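PDB 1L6R: phosphoglycolate phosphatase from Thermoplasma acidophilum, which catalyses the magnesium-dependent hydrolysis of 2-phosphoglycolate to glycolate and phosphate, and less efficiently releases phosphate from inorganic pyrophosphate. Local coordinates for residues A9-G14 with I175-N180; N180-F185 with D199-V204; K191-N196 with D206-Y211. The protein carries 1 engineered substitution. All coordinates share one frame; numbering follows the deposited sequence.

Interaction 1: residues A9-G14 with I175-N180; sequences AIDVDG and IGDSNN. With CA (calcium ion), chain C; CA (calcium ion), chain D.
Two carboxylates, those of Asp11 and Asp177, turn their planes 65° apart and meet at one calcium ion. Gly14 N donates to Asp11 OD1 at 3.1 Å, from above the carboxylate plane. The flat amide of Asn180 points its OD1 at the same ion, while its ND2 donates to the backbone O of Tyr140 and to a water on the ion. This is the catalytic centre of the HAD superfamily, where the nucleophile at the C-terminal end of strand 7-11 faces the acidic loop after strand 172-175. Asp11 OD2 and Asp177 OD1 both bind the calcium of chain C at 2.4 Å and therefore come within 3.1 Å of each other; the cation between them would offset their repulsion. Asp181 supplies a further ligand, and two waters also bind. The calcium of chain C probably marks a magnesium site, since Asp11, Asp177 and Asp181 are magnesium ligands of the enzyme. Asp11 is the nucleophile, its CG anti to the backbone N (chi1 168°). Its OD1 caps the start of the following helix, so the carboxylate is fixed by the metal at one oxygen and by an N-H at the other. Asp177 bridges two ions: its OD2 binds the calcium of chain D, which Gly14 also ligates through its carbonyl O. A CB on Gly14 would collide with both carboxylates; its absence lets the helix start and the acidic loop come this close. Where the strands lead into the site they pair in parallel: Ile175 N donates to Ala9 O at 3.0 Å, and Ile10 CG1 packs 4.1 Å from Ile175 CD1 on one face of the sheet. The second bond, donated by the nucleophile's own backbone, runs from Asp11 N to Ile175 O over 3.1 Å, nearly along the C=O axis.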
loop_
_atom_site.group_PDB
_atom_site.type_symbol
_atom_site.label_atom_id
_atom_site.label_comp_id
_atom_site.label_asym_id
_atom_site.label_seq_id
_atom_site.Cartn_x
_atom_site.Cartn_y
_atom_site.Cartn_z
ATOM N N ALA A 9 4.176 -1.076 -15.949
ATOM C CA ALA A 9 4.347 0.224 -15.302
ATOM C C ALA A 9 5.804 0.252 -14.856
ATOM O O ALA A 9 6.244 -0.597 -14.076
ATOM C CB ALA A 9 3.405 0.356 -14.113
ATOM N N ILE A 10 6.542 1.239 -15.349
ATOM C CA ILE A 10 7.971 1.332 -15.092
ATOM C C ILE A 10 8.443 2.597 -14.388
ATOM O O ILE A 10 8.050 3.704 -14.759
ATOM C CB ILE A 10 8.736 1.237 -16.436
ATOM C CG1 ILE A 10 8.244 0.028 -17.240
ATOM C CG2 ILE A 10 10.234 1.153 -16.189
ATOM C CD1 ILE A 10 8.844 -0.067 -18.634
ATOM N N ASP A 11 9.306 2.402 -13.388
ATOM C CA ASP A 11 9.931 3.478 -12.613
ATOM C C ASP A 11 10.997 4.093 -13.526
ATOM O O ASP A 11 12.014 3.459 -13.837
ATOM C CB ASP A 11 10.555 2.850 -11.366
ATOM C CG ASP A 11 11.476 3.775 -10.625
ATOM O OD1 ASP A 11 11.488 4.999 -10.870
ATOM O OD2 ASP A 11 12.199 3.231 -9.773
ATOM N N VAL A 12 10.762 5.324 -13.957
ATOM C CA VAL A 12 11.677 5.998 -14.873
ATOM C C VAL A 12 13.095 6.170 -14.351
ATOM O O VAL A 12 14.062 5.688 -14.951
ATOM C CB VAL A 12 11.141 7.409 -15.246
ATOM C CG1 VAL A 12 12.180 8.189 -16.049
ATOM C CG2 VAL A 12 9.855 7.279 -16.053
ATOM N N ASP A 13 13.220 6.834 -13.216
ATOM C CA ASP A 13 14.533 7.099 -12.663
ATOM C C ASP A 13 15.244 5.876 -12.127
ATOM O O ASP A 13 16.471 5.788 -12.179
ATOM C CB ASP A 13 14.390 8.174 -11.610
ATOM C CG ASP A 13 13.565 9.326 -12.117
ATOM O OD1 ASP A 13 12.343 9.365 -11.857
ATOM O OD2 ASP A 13 14.140 10.178 -12.821
ATOM N N GLY A 14 14.473 4.922 -11.623
ATOM C CA GLY A 14 15.073 3.717 -11.106
ATOM C C GLY A 14 15.498 2.680 -12.123
ATOM O O GLY A 14 16.467 1.967 -11.881
ATOM N N ILE A 175 7.943 -2.724 -12.871
ATOM C CA ILE A 175 9.400 -2.769 -12.873
ATOM C C ILE A 175 9.868 -1.615 -11.989
ATOM O O ILE A 175 9.506 -0.447 -12.224
ATOM C CB ILE A 175 9.962 -2.624 -14.309
ATOM C CG1 ILE A 175 9.397 -3.746 -15.188
ATOM C CG2 ILE A 175 11.486 -2.665 -14.283
ATOM C CD1 ILE A 175 9.837 -3.681 -16.635
ATOM N N GLY A 176 10.648 -1.961 -10.963
ATOM C CA GLY A 176 11.154 -0.997 -9.995
ATOM C C GLY A 176 12.519 -1.435 -9.516
ATOM O O GLY A 176 13.045 -2.444 -10.005
ATOM N N ASP A 177 13.083 -0.731 -8.535
ATOM C CA ASP A 177 14.424 -1.071 -8.078
ATOM C C ASP A 177 14.734 -0.893 -6.602
ATOM O O ASP A 177 15.749 -1.399 -6.135
ATOM C CB ASP A 177 15.451 -0.239 -8.876
ATOM C CG ASP A 177 15.417 1.244 -8.513
ATOM O OD1 ASP A 177 14.366 1.724 -8.084
ATOM O OD2 ASP A 177 16.435 1.945 -8.660
ATOM N N SER A 178 13.881 -0.200 -5.858
ATOM C CA SER A 178 14.204 0.084 -4.466
ATOM C C SER A 178 12.985 0.259 -3.578
ATOM O O SER A 178 11.856 0.017 -3.999
ATOM C CB SER A 178 15.073 1.348 -4.408
ATOM O OG SER A 178 14.376 2.441 -4.976
ATOM N N ASN A 179 13.218 0.697 -2.344
ATOM C CA ASN A 179 12.132 0.850 -1.390
ATOM C C ASN A 179 11.002 1.757 -1.840
ATOM O O ASN A 179 9.845 1.478 -1.540
ATOM C CB ASN A 179 12.677 1.325 -0.041
ATOM C CG ASN A 179 11.576 1.568 0.969
ATOM O OD1 ASN A 179 11.144 2.707 1.167
ATOM N ND2 ASN A 179 11.096 0.501 1.594
ATOM N N ASN A 180 11.311 2.832 -2.561
ATOM C CA ASN A 180 10.246 3.720 -3.000
ATOM C C ASN A 180 9.340 3.071 -4.060
ATOM O O ASN A 180 8.386 3.687 -4.535
ATOM C CB ASN A 180 10.795 5.092 -3.473
ATOM C CG ASN A 180 11.762 4.986 -4.635
ATOM O OD1 ASN A 180 11.693 4.045 -5.413
ATOM N ND2 ASN A 180 12.655 5.970 -4.771
HETATM CA CA CA C . 12.706 3.372 -7.443
HETATM CA CA CA D . 18.297 2.232 -10.128
HETATM O O HOH W 1 11.579 5.701 -8.075
HETATM O O HOH W 2 18.465 4.045 -11.913
HETATM O O HOH W 3 14.491 5.086 -7.119
HETATM O O HOH W 4 18.463 4.421 -8.863
HETATM O O HOH W 5 18.568 -0.012 -11.062
#

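Interaction 2: residues N180-F185 with D199-V204; sequences NDMPMF and DNIKAV. With CA (calcium ion), chain C.
Ile201 crosses the ring of Phe185 at about a right angle and presents both of its methyls to one face. CD1 sits 3.7 Å above the ring plane, displaced toward the rim, and makes a CH-pi contact, while CG2 packs 3.7 Å from CE2 of Phe185. Val204 approaches differently: its CG2 lies at the ring edge, 4.1 Å from CD2 of Phe185. Met182 and Ile201 slide past each other in opposite directions. The methionine chain is bent at chi2 (54°) and chi3 (83°), which brings its CE to 3.9 Å from Ile201 CD1 and 3.8 Å from the backbone O of Asn200. CD1 of Ile201 thus touches both the Met182 methyl and the Phe185 ring. An alanine in place of Phe185 would remove the surface that Ile201 and Val204 rest on and would probably loosen the packing of the two helices. Arg150 of the second subunit packs on Met182 and Asn200, and Glu132 of that subunit accepts a hydrogen bond from Asn200 ND2. Asp181 binds the calcium of chain C through OD2 at 2.4 Å and makes a salt bridge to Lys154 through OD1. Here two short helices of the HAD Rossmann-like domain pack together beside the acidic metal-binding loop.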
loop_
_atom_site.group_PDB
_atom_site.type_symbol
_atom_site.label_atom_id
_atom_site.label_comp_id
_atom_site.label_asym_id
_atom_site.label_seq_id
_atom_site.Cartn_x
_atom_site.Cartn_y
_atom_site.Cartn_z
ATOM N N ASN A 180 11.311 2.832 -2.561
ATOM C CA ASN A 180 10.246 3.720 -3.000
ATOM C C ASN A 180 9.340 3.071 -4.060
ATOM O O ASN A 180 8.386 3.687 -4.535
ATOM C CB ASN A 180 10.795 5.092 -3.473
ATOM C CG ASN A 180 11.762 4.986 -4.635
ATOM O OD1 ASN A 180 11.693 4.045 -5.413
ATOM N ND2 ASN A 180 12.655 5.970 -4.771
ATOM N N ASP A 181 9.626 1.815 -4.408
ATOM C CA ASP A 181 8.795 1.068 -5.350
ATOM C C ASP A 181 8.030 -0.044 -4.655
ATOM O O ASP A 181 7.169 -0.679 -5.262
ATOM C CB ASP A 181 9.632 0.429 -6.439
ATOM C CG ASP A 181 10.489 1.418 -7.115
ATOM O OD1 ASP A 181 9.933 2.404 -7.641
ATOM O OD2 ASP A 181 11.715 1.216 -7.104
ATOM N N MET A 182 8.346 -0.303 -3.393
ATOM C CA MET A 182 7.654 -1.376 -2.694
ATOM C C MET A 182 6.131 -1.214 -2.721
ATOM O O MET A 182 5.416 -2.207 -2.759
ATOM C CB MET A 182 8.163 -1.514 -1.253
ATOM C CG MET A 182 7.617 -2.757 -0.536
ATOM S SD MET A 182 7.888 -4.346 -1.393
ATOM C CE MET A 182 9.583 -4.728 -0.872
ATOM N N PRO A 183 5.612 0.033 -2.721
ATOM C CA PRO A 183 4.148 0.138 -2.758
ATOM C C PRO A 183 3.527 -0.590 -3.947
ATOM O O PRO A 183 2.453 -1.186 -3.813
ATOM C CB PRO A 183 3.909 1.642 -2.799
ATOM C CG PRO A 183 5.013 2.156 -1.924
ATOM C CD PRO A 183 6.218 1.342 -2.412
ATOM N N MET A 184 4.172 -0.555 -5.111
ATOM C CA MET A 184 3.591 -1.281 -6.229
ATOM C C MET A 184 4.027 -2.747 -6.233
ATOM O O MET A 184 3.284 -3.605 -6.702
ATOM C CB MET A 184 3.882 -0.599 -7.577
ATOM C CG MET A 184 5.319 -0.526 -8.025
ATOM S SD MET A 184 5.357 0.320 -9.631
ATOM C CE MET A 184 7.110 0.263 -9.969
ATOM N N PHE A 185 5.205 -3.048 -5.681
ATOM C CA PHE A 185 5.653 -4.441 -5.637
ATOM C C PHE A 185 4.867 -5.285 -4.639
ATOM O O PHE A 185 4.882 -6.515 -4.709
ATOM C CB PHE A 185 7.156 -4.541 -5.335
ATOM C CG PHE A 185 8.019 -4.447 -6.562
ATOM C CD1 PHE A 185 8.090 -3.261 -7.296
ATOM C CD2 PHE A 185 8.716 -5.561 -7.025
ATOM C CE1 PHE A 185 8.829 -3.193 -8.465
ATOM C CE2 PHE A 185 9.456 -5.499 -8.191
ATOM C CZ PHE A 185 9.516 -4.317 -8.918
ATOM N N ASP A 199 17.572 -5.945 -1.956
ATOM C CA ASP A 199 17.275 -7.320 -1.606
ATOM C C ASP A 199 15.785 -7.574 -1.416
ATOM O O ASP A 199 15.279 -8.591 -1.870
ATOM C CB ASP A 199 18.000 -7.720 -0.313
ATOM C CG ASP A 199 19.482 -7.979 -0.519
ATOM O OD1 ASP A 199 19.942 -8.058 -1.678
ATOM O OD2 ASP A 199 20.192 -8.122 0.502
ATOM N N ASN A 200 15.080 -6.668 -0.742
ATOM C CA ASN A 200 13.658 -6.895 -0.498
ATOM C C ASN A 200 12.834 -6.873 -1.783
ATOM O O ASN A 200 11.845 -7.601 -1.906
ATOM C CB ASN A 200 13.110 -5.876 0.511
ATOM C CG ASN A 200 13.450 -6.240 1.948
ATOM O OD1 ASN A 200 14.183 -7.194 2.209
ATOM N ND2 ASN A 200 12.919 -5.472 2.889
ATOM N N ILE A 201 13.247 -6.046 -2.740
ATOM C CA ILE A 201 12.549 -5.978 -4.018
ATOM C C ILE A 201 12.833 -7.271 -4.784
ATOM O O ILE A 201 11.931 -7.861 -5.359
ATOM C CB ILE A 201 12.987 -4.732 -4.829
ATOM C CG1 ILE A 201 12.344 -3.469 -4.225
ATOM C CG2 ILE A 201 12.587 -4.880 -6.300
ATOM C CD1 ILE A 201 10.816 -3.405 -4.340
ATOM N N LYS A 202 14.080 -7.729 -4.777
ATOM C CA LYS A 202 14.394 -8.976 -5.464
ATOM C C LYS A 202 13.608 -10.145 -4.877
ATOM O O LYS A 202 13.094 -10.997 -5.604
ATOM C CB LYS A 202 15.882 -9.307 -5.337
ATOM C CG LYS A 202 16.800 -8.415 -6.154
ATOM C CD LYS A 202 18.246 -8.880 -6.041
ATOM C CE LYS A 202 19.157 -8.050 -6.922
ATOM N NZ LYS A 202 20.564 -8.548 -6.850
ATOM N N ALA A 203 13.510 -10.181 -3.553
ATOM C CA ALA A 203 12.838 -11.282 -2.873
ATOM C C ALA A 203 11.368 -11.477 -3.224
ATOM O O ALA A 203 10.836 -12.581 -3.068
ATOM C CB ALA A 203 13.014 -11.136 -1.358
ATOM N N VAL A 204 10.703 -10.429 -3.699
ATOM C CA VAL A 204 9.295 -10.571 -4.078
ATOM C C VAL A 204 9.091 -10.529 -5.589
ATOM O O VAL A 204 7.958 -10.608 -6.069
ATOM C CB VAL A 204 8.406 -9.478 -3.430
ATOM C CG1 VAL A 204 8.426 -9.631 -1.905
ATOM C CG2 VAL A 204 8.889 -8.089 -3.840
HETATM CA CA CA C . 12.706 3.372 -7.443
HETATM O O HOH W 3 14.491 5.086 -7.119
HETATM O O HOH W 1 11.579 5.701 -8.075
#

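Interaction 3: residues K191-N196 with D206-Y211; sequences KACPAN and DFVSDY
From its CB outward, the side chain of Asp206 runs along the backbone of Lys191 in the neighbouring strand. CB lies 3.3 Å from the carbonyl O of Lys191. CG, anti to its own carbonyl carbon (chi1 -68°), then turns the carboxylate toward the Lys191 amide, and OD2 accepts from Lys191 N at 2.8 Å through its anti lone pair. The Lys191 carbonyl is gripped twice: Asp206 N reaches it at 2.8 Å from above the carbonyl plane, and Phe207 N at 3.3 Å within that plane. Parallel pairing follows. Cys193 N donates to Phe207 O, and Ser209 N donates to Cys193 O at 2.8 Å in a nearly straight bond (169°). Ala195 N then reaches Tyr211 O, past an ST turn in which Ser209 OG accepts from Tyr211 N. Cys193 SG touches Val208 CG2 at 3.9 Å on the face packed against helix 199-204. Ala192 and Phe207 occupy the other face, where Ile220 and the stacked ring of His223 belong to helix 215-223. Strand 190-193, helix 199-204 and strand 207-208 form a beta-alpha-beta crossover, and its second strand completes one edge of the Rossmann-like sheet of the HAD fold.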
loop_
_atom_site.group_PDB
_atom_site.type_symbol
_atom_site.label_atom_id
_atom_site.label_comp_id
_atom_site.label_asym_id
_atom_site.label_seq_id
_atom_site.Cartn_x
_atom_site.Cartn_y
_atom_site.Cartn_z
ATOM N N LYS A 191 5.983 -8.990 -11.123
ATOM C CA LYS A 191 7.095 -8.117 -10.770
ATOM C C LYS A 191 8.439 -8.497 -11.328
ATOM O O LYS A 191 8.787 -9.671 -11.365
ATOM C CB LYS A 191 7.233 -8.088 -9.246
ATOM C CG LYS A 191 5.992 -7.659 -8.485
ATOM C CD LYS A 191 6.121 -8.026 -7.006
ATOM C CE LYS A 191 5.129 -9.093 -6.614
ATOM N NZ LYS A 191 3.759 -8.528 -6.485
ATOM N N ALA A 192 9.215 -7.489 -11.718
ATOM C CA ALA A 192 10.556 -7.722 -12.228
ATOM C C ALA A 192 11.471 -6.576 -11.809
ATOM O O ALA A 192 11.031 -5.440 -11.624
ATOM C CB ALA A 192 10.534 -7.874 -13.742
ATOM N N CYS A 193 12.757 -6.874 -11.681
ATOM C CA CYS A 193 13.707 -5.870 -11.234
ATOM C C CYS A 193 15.108 -6.123 -11.768
ATOM O O CYS A 193 15.410 -7.210 -12.262
ATOM C CB CYS A 193 13.742 -5.862 -9.702
ATOM S SG CYS A 193 14.408 -7.393 -8.980
ATOM N N PRO A 194 15.988 -5.115 -11.668
ATOM C CA PRO A 194 17.372 -5.219 -12.139
ATOM C C PRO A 194 18.301 -5.943 -11.164
ATOM O O PRO A 194 17.945 -6.225 -10.008
ATOM C CB PRO A 194 17.776 -3.762 -12.352
ATOM C CG PRO A 194 17.000 -3.045 -11.272
ATOM C CD PRO A 194 15.649 -3.724 -11.306
ATOM N N ALA A 195 19.508 -6.227 -11.642
ATOM C CA ALA A 195 20.502 -6.914 -10.834
ATOM C C ALA A 195 20.930 -6.088 -9.627
ATOM O O ALA A 195 21.382 -6.643 -8.629
ATOM C CB ALA A 195 21.724 -7.267 -11.688
ATOM N N ASN A 196 20.793 -4.766 -9.705
ATOM C CA ASN A 196 21.188 -3.930 -8.576
ATOM C C ASN A 196 19.986 -3.466 -7.752
ATOM O O ASN A 196 20.061 -2.496 -6.997
ATOM C CB ASN A 196 22.036 -2.738 -9.047
ATOM C CG ASN A 196 21.229 -1.694 -9.775
ATOM O OD1 ASN A 196 20.091 -1.937 -10.173
ATOM N ND2 ASN A 196 21.821 -0.518 -9.963
ATOM N N ASP A 206 9.172 -11.718 -9.563
ATOM C CA ASP A 206 8.968 -12.945 -10.323
ATOM C C ASP A 206 10.189 -13.209 -11.192
ATOM O O ASP A 206 10.490 -14.349 -11.529
ATOM C CB ASP A 206 7.724 -12.823 -11.199
ATOM C CG ASP A 206 6.462 -12.774 -10.384
ATOM O OD1 ASP A 206 6.154 -13.791 -9.725
ATOM O OD2 ASP A 206 5.780 -11.732 -10.389
ATOM N N PHE A 207 10.896 -12.146 -11.557
ATOM C CA PHE A 207 12.087 -12.278 -12.375
ATOM C C PHE A 207 13.107 -11.222 -11.977
ATOM O O PHE A 207 12.796 -10.023 -11.941
ATOM C CB PHE A 207 11.745 -12.121 -13.862
ATOM C CG PHE A 207 12.931 -12.276 -14.774
ATOM C CD1 PHE A 207 13.503 -13.527 -14.985
ATOM C CD2 PHE A 207 13.492 -11.167 -15.404
ATOM C CE1 PHE A 207 14.618 -13.671 -15.813
ATOM C CE2 PHE A 207 14.601 -11.299 -16.230
ATOM C CZ PHE A 207 15.167 -12.551 -16.438
ATOM N N VAL A 208 14.316 -11.672 -11.655
ATOM C CA VAL A 208 15.400 -10.763 -11.303
ATOM C C VAL A 208 16.372 -10.790 -12.479
ATOM O O VAL A 208 16.956 -11.830 -12.809
ATOM C CB VAL A 208 16.137 -11.199 -10.016
ATOM C CG1 VAL A 208 17.267 -10.218 -9.714
ATOM C CG2 VAL A 208 15.161 -11.241 -8.840
ATOM N N SER A 209 16.524 -9.647 -13.133
ATOM C CA SER A 209 17.411 -9.549 -14.285
ATOM C C SER A 209 18.898 -9.650 -13.941
ATOM O O SER A 209 19.318 -9.396 -12.808
ATOM C CB SER A 209 17.148 -8.226 -15.016
ATOM O OG SER A 209 18.010 -8.072 -16.135
ATOM N N ASP A 210 19.692 -10.043 -14.934
ATOM C CA ASP A 210 21.142 -10.126 -14.785
ATOM C C ASP A 210 21.743 -8.761 -15.118
ATOM O O ASP A 210 22.947 -8.551 -14.965
ATOM C CB ASP A 210 21.733 -11.154 -15.765
ATOM C CG ASP A 210 21.203 -12.555 -15.539
ATOM O OD1 ASP A 210 21.417 -13.097 -14.434
ATOM O OD2 ASP A 210 20.574 -13.113 -16.464
ATOM N N TYR A 211 20.891 -7.828 -15.545
ATOM C CA TYR A 211 21.328 -6.498 -15.964
ATOM C C TYR A 211 20.728 -5.365 -15.146
ATOM O O TYR A 211 19.770 -5.560 -14.410
ATOM C CB TYR A 211 20.931 -6.274 -17.427
ATOM C CG TYR A 211 21.468 -7.312 -18.390
ATOM C CD1 TYR A 211 22.752 -7.191 -18.920
ATOM C CD2 TYR A 211 20.705 -8.420 -18.746
ATOM C CE1 TYR A 211 23.264 -8.157 -19.781
ATOM C CE2 TYR A 211 21.212 -9.400 -19.612
ATOM C CZ TYR A 211 22.489 -9.254 -20.119
ATOM O OH TYR A 211 23.003 -10.200 -20.982
#

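How the interactions relate
Interaction 1 joins the central strands 7-11 and 172-175, and interaction 3 continues the same sheet through 190-193 to the edge strand 207-208; their centres are about 11 Å apart. Interaction 2 lies about 9 Å from interaction 1 and 11 Å from interaction 3, in helices 182-185 and 199-204, which lead into and out of strand 190-193. Interaction 1 comes first along the chain and shares Asn180 with interaction 2, whereas the segments of interactions 2 and 3 alternate. Phe185 CZ packs against Gly176 and Ala192, and Pro194 against Asp177. The strand ends that carry the metal ligands are thus packed directly against the helices of interaction 2 and the strand of interaction 3.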